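Local coordinates for clavulanic acid biosynthesis oligopeptide binding protein 2 (Streptomyces clavuligerus, PDB 2WOL) that probably binds oligopeptides as an extracellular solute-binding protein of the clavulanic acid biosynthetic pathway, at residues 91-95 / 96-100; 257-260 / 261-265. All coordinates share one frame; numbering follows the deposited sequence.

Contact 1: residues 91-95 / 96-100; sequences EVSDG and GRTWT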
# COMPACT_ATOMS: atom_id res chain seq x y z
N GLU A 91 2.76 -24.29 -2.04
CA GLU A 91 2.73 -25.50 -1.22
C GLU A 91 3.68 -25.29 -0.05
O GLU A 91 4.88 -25.12 -0.24
CB GLU A 91 3.16 -26.72 -2.05
CG GLU A 91 2.27 -27.02 -3.25
CD GLU A 91 2.82 -28.12 -4.15
OE1 GLU A 91 3.83 -28.76 -3.78
OE2 GLU A 91 2.24 -28.34 -5.24
N VAL A 92 3.12 -25.29 1.15
CA VAL A 92 3.88 -24.96 2.35
C VAL A 92 4.39 -26.23 3.03
O VAL A 92 3.63 -27.17 3.25
CB VAL A 92 3.05 -24.11 3.34
CG1 VAL A 92 3.92 -23.59 4.47
CG2 VAL A 92 2.38 -22.95 2.63
N SER A 93 5.68 -26.23 3.34
CA SER A 93 6.30 -27.30 4.12
C SER A 93 7.32 -26.72 5.10
O SER A 93 7.56 -25.50 5.10
CB SER A 93 6.95 -28.35 3.20
OG SER A 93 7.91 -27.76 2.34
N ASP A 94 7.90 -27.58 5.93
CA ASP A 94 8.91 -27.18 6.93
C ASP A 94 8.42 -26.09 7.89
O ASP A 94 9.17 -25.17 8.23
CB ASP A 94 10.22 -26.77 6.24
CG ASP A 94 10.87 -27.92 5.49
OD1 ASP A 94 10.78 -29.08 5.96
OD2 ASP A 94 11.48 -27.67 4.42
N GLY A 95 7.16 -26.20 8.31
CA GLY A 95 6.57 -25.27 9.27
C GLY A 95 6.54 -23.82 8.80
O GLY A 95 6.80 -22.91 9.59
N GLY A 96 6.22 -23.62 7.52
CA GLY A 96 6.12 -22.29 6.94
C GLY A 96 7.42 -21.75 6.36
O GLY A 96 7.47 -20.59 5.93
N ARG A 97 8.45 -22.59 6.33
CA ARG A 97 9.78 -22.18 5.87
C ARG A 97 10.04 -22.50 4.40
O ARG A 97 10.90 -21.88 3.78
CB ARG A 97 10.87 -22.84 6.71
CG ARG A 97 10.97 -22.34 8.14
CD ARG A 97 11.91 -23.23 8.95
NE ARG A 97 11.96 -22.86 10.36
CZ ARG A 97 11.13 -23.31 11.30
NH1 ARG A 97 10.16 -24.16 10.99
NH2 ARG A 97 11.27 -22.90 12.55
N THR A 98 9.31 -23.46 3.84
CA THR A 98 9.54 -23.87 2.46
C THR A 98 8.28 -23.76 1.61
O THR A 98 7.22 -24.30 1.96
CB THR A 98 10.15 -25.29 2.40
OG1 THR A 98 11.35 -25.32 3.19
CG2 THR A 98 10.50 -25.68 0.96
N TRP A 99 8.41 -23.05 0.49
CA TRP A 99 7.29 -22.74 -0.38
C TRP A 99 7.59 -23.21 -1.79
O TRP A 99 8.58 -22.79 -2.40
CB TRP A 99 7.02 -21.24 -0.36
CG TRP A 99 6.42 -20.78 0.93
CD1 TRP A 99 7.05 -20.68 2.14
CD2 TRP A 99 5.07 -20.36 1.14
NE1 TRP A 99 6.17 -20.22 3.10
CE2 TRP A 99 4.95 -20.02 2.51
CE3 TRP A 99 3.95 -20.24 0.31
CZ2 TRP A 99 3.75 -19.56 3.06
CZ3 TRP A 99 2.76 -19.78 0.85
CH2 TRP A 99 2.67 -19.45 2.22
N THR A 100 6.73 -24.08 -2.30
CA THR A 100 6.90 -24.68 -3.62
C THR A 100 5.77 -24.27 -4.56
O THR A 100 4.59 -24.28 -4.18
CB THR A 100 6.96 -26.23 -3.49
OG1 THR A 100 8.03 -26.59 -2.61
CG2 THR A 100 7.17 -26.89 -4.85
O HOH W 1 6.87 -26.87 -0.09
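E91 and T100 form a hydrogen-bonded antiparallel pair, as do S93 and T98, with V92 and W99 as the non-hydrogen-bonded pair between them; the short strand axes approach to 4.8 Å at 155°. The bond from E91 N to T100 O is nearly straight, 175° at the hydrogen. On the face carrying V92 and W99, the valine methyl CG2 sits 3.5 Å from the centroid of the six-membered ring of W99 and nearly along the ring normal, a CH-pi contact over the face. The torsion responsible is chi1 of V92 (-171°), which sends CG1 toward the turn, 3.6 Å from G96 CA, and leaves CG2 for the indole. W99 NE1 donates to G96 O, which lies at the ring edge, near the indole plane. F183 and L176 also meet this tryptophan, which is buried although the hairpin lies at the surface.

Strands 91-93 and 98-102 form a beta hairpin, and its turn closes with a classic beta bulge in which R97 and T98 both face S93. G95 and G96 run through the turn with positive phi. D94 O accepts from R97 N and from R97 NH1 (3.1 Å), which arrive from opposite faces of its carbonyl plane; the oxygen itself lies at the edge of the guanidinium, in plane.

On the other face, D94 OD2 accepts from T98 OG1 at 2.7 Å through its anti lone pair. A water donates to E91 O and bonds S93 OG and T100 OG1, each at 2.8 Å, so one water joins the backbone of E91 to the hydroxyls of S93 and T100. The E91 carboxylate reaches beyond them to a salt bridge with R102.

Contact 2: residues 257-260 / 261-265; sequences VDVL and DARLI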
# COMPACT_ATOMS: atom_id res chain seq x y z
N VAL A 257 -3.94 18.39 -10.87
CA VAL A 257 -4.97 17.52 -10.29
C VAL A 257 -6.40 18.01 -10.53
O VAL A 257 -7.31 17.20 -10.72
CB VAL A 257 -4.72 17.22 -8.79
CG1 VAL A 257 -3.54 16.26 -8.63
CG2 VAL A 257 -4.51 18.50 -7.98
N ASP A 258 -6.62 19.33 -10.53
CA ASP A 258 -7.96 19.86 -10.77
C ASP A 258 -8.32 19.84 -12.25
O ASP A 258 -9.48 19.58 -12.59
CB ASP A 258 -8.12 21.26 -10.18
CG ASP A 258 -8.03 21.26 -8.67
OD1 ASP A 258 -8.85 20.58 -8.02
OD2 ASP A 258 -7.12 21.93 -8.14
N VAL A 259 -7.34 20.10 -13.11
CA VAL A 259 -7.47 19.92 -14.55
C VAL A 259 -7.89 18.47 -14.85
O VAL A 259 -8.82 18.23 -15.62
CB VAL A 259 -6.15 20.28 -15.28
CG1 VAL A 259 -6.13 19.78 -16.71
CG2 VAL A 259 -5.92 21.78 -15.24
N LEU A 260 -7.19 17.52 -14.23
CA LEU A 260 -7.51 16.10 -14.37
C LEU A 260 -8.97 15.80 -14.04
O LEU A 260 -9.67 15.19 -14.85
CB LEU A 260 -6.57 15.27 -13.49
CG LEU A 260 -6.58 13.75 -13.67
CD1 LEU A 260 -5.28 13.16 -13.14
CD2 LEU A 260 -7.77 13.08 -12.99
N ASP A 261 -9.42 16.22 -12.86
CA ASP A 261 -10.80 15.97 -12.43
C ASP A 261 -11.82 16.54 -13.41
O ASP A 261 -12.81 15.89 -13.73
CB ASP A 261 -11.07 16.59 -11.06
CG ASP A 261 -10.41 15.84 -9.92
OD1 ASP A 261 -9.95 14.69 -10.11
OD2 ASP A 261 -10.37 16.42 -8.81
N ALA A 262 -11.58 17.77 -13.86
CA ALA A 262 -12.51 18.44 -14.78
C ALA A 262 -12.63 17.68 -16.09
O ALA A 262 -13.74 17.48 -16.59
CB ALA A 262 -12.08 19.88 -15.02
N ARG A 263 -11.50 17.25 -16.64
CA ARG A 263 -11.49 16.57 -17.92
C ARG A 263 -12.01 15.14 -17.82
O ARG A 263 -12.65 14.63 -18.75
CB ARG A 263 -10.09 16.64 -18.54
CG ARG A 263 -9.72 18.07 -18.92
CD ARG A 263 -8.24 18.28 -19.17
NE ARG A 263 -7.79 17.74 -20.45
CZ ARG A 263 -6.56 17.90 -20.94
NH1 ARG A 263 -5.65 18.59 -20.26
NH2 ARG A 263 -6.25 17.37 -22.11
N LEU A 264 -11.77 14.50 -16.67
CA LEU A 264 -12.34 13.19 -16.38
C LEU A 264 -13.87 13.26 -16.32
O LEU A 264 -14.57 12.47 -16.98
CB LEU A 264 -11.79 12.66 -15.04
CG LEU A 264 -12.37 11.36 -14.47
CD1 LEU A 264 -11.98 10.18 -15.34
CD2 LEU A 264 -11.89 11.17 -13.05
N ILE A 265 -14.39 14.19 -15.53
CA ILE A 265 -15.85 14.35 -15.38
C ILE A 265 -16.51 14.74 -16.71
O ILE A 265 -17.63 14.30 -17.00
CB ILE A 265 -16.20 15.31 -14.21
CG1 ILE A 265 -15.77 14.68 -12.87
CG2 ILE A 265 -17.69 15.67 -14.19
CD1 ILE A 265 -15.81 15.62 -11.67
O HOH W 2 -7.29 14.71 -9.60
O HOH W 3 -11.11 19.07 -8.54
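With chi1 of D261 at -74°, CG lies anti to its own carbonyl carbon and the carboxylate turns back along the helix toward V257 and D258. Two waters bridge it there. One donates to D261 OD1 and to V257 O, the latter at 2.7 Å, giving that carbonyl a second donor beside D261 N. The other donates to D258 OD1 and D261 OD2, each at 2.8 Å, and so lies between carboxylates whose nearest oxygens are 4.5 Å apart; it probably eases their mutual repulsion. Q279 N also donates to D261 OD2.

All this is built on one alpha helix, 257-265: D261 N, A262 N, R263 N and L264 N donate in turn to V257 O, D258 O, V259 O and L260 O, and I265 N to D261 O. D256 OD2, just before the helix, accepts from V259 N.

One turn apart, V259 and R263 lie side by side. R263 CD lies 3.6 Å from V259 CG1, and the bend at chi3 (76°) turns the guanidinium so that this methyl lies at its edge, in plane. R263 NE continues to a salt bridge with E268. Elsewhere on the helix L260 and L264 both pack on N272 of strand 271-272.

Contact 1 closes before contact 2 opens along the chain, and the two sites lie on opposite sides of its centre, about 48 Å apart between centres and about 37 Å between nearest atoms. They share no secondary-structure element. The 91-100 hairpin forms one end of a four-stranded antiparallel sheet, with strand 98-102 pairing onward to strand 171-175. Helix 257-265 instead follows strand 248-253 of a separate five-stranded mixed sheet and touches one of that sheet's outermost strands, 271-272, as well as helix 280-288. Both lie in the family 5 solute-binding region; with no shared element and no touch, each is a local feature of its own part of the fold.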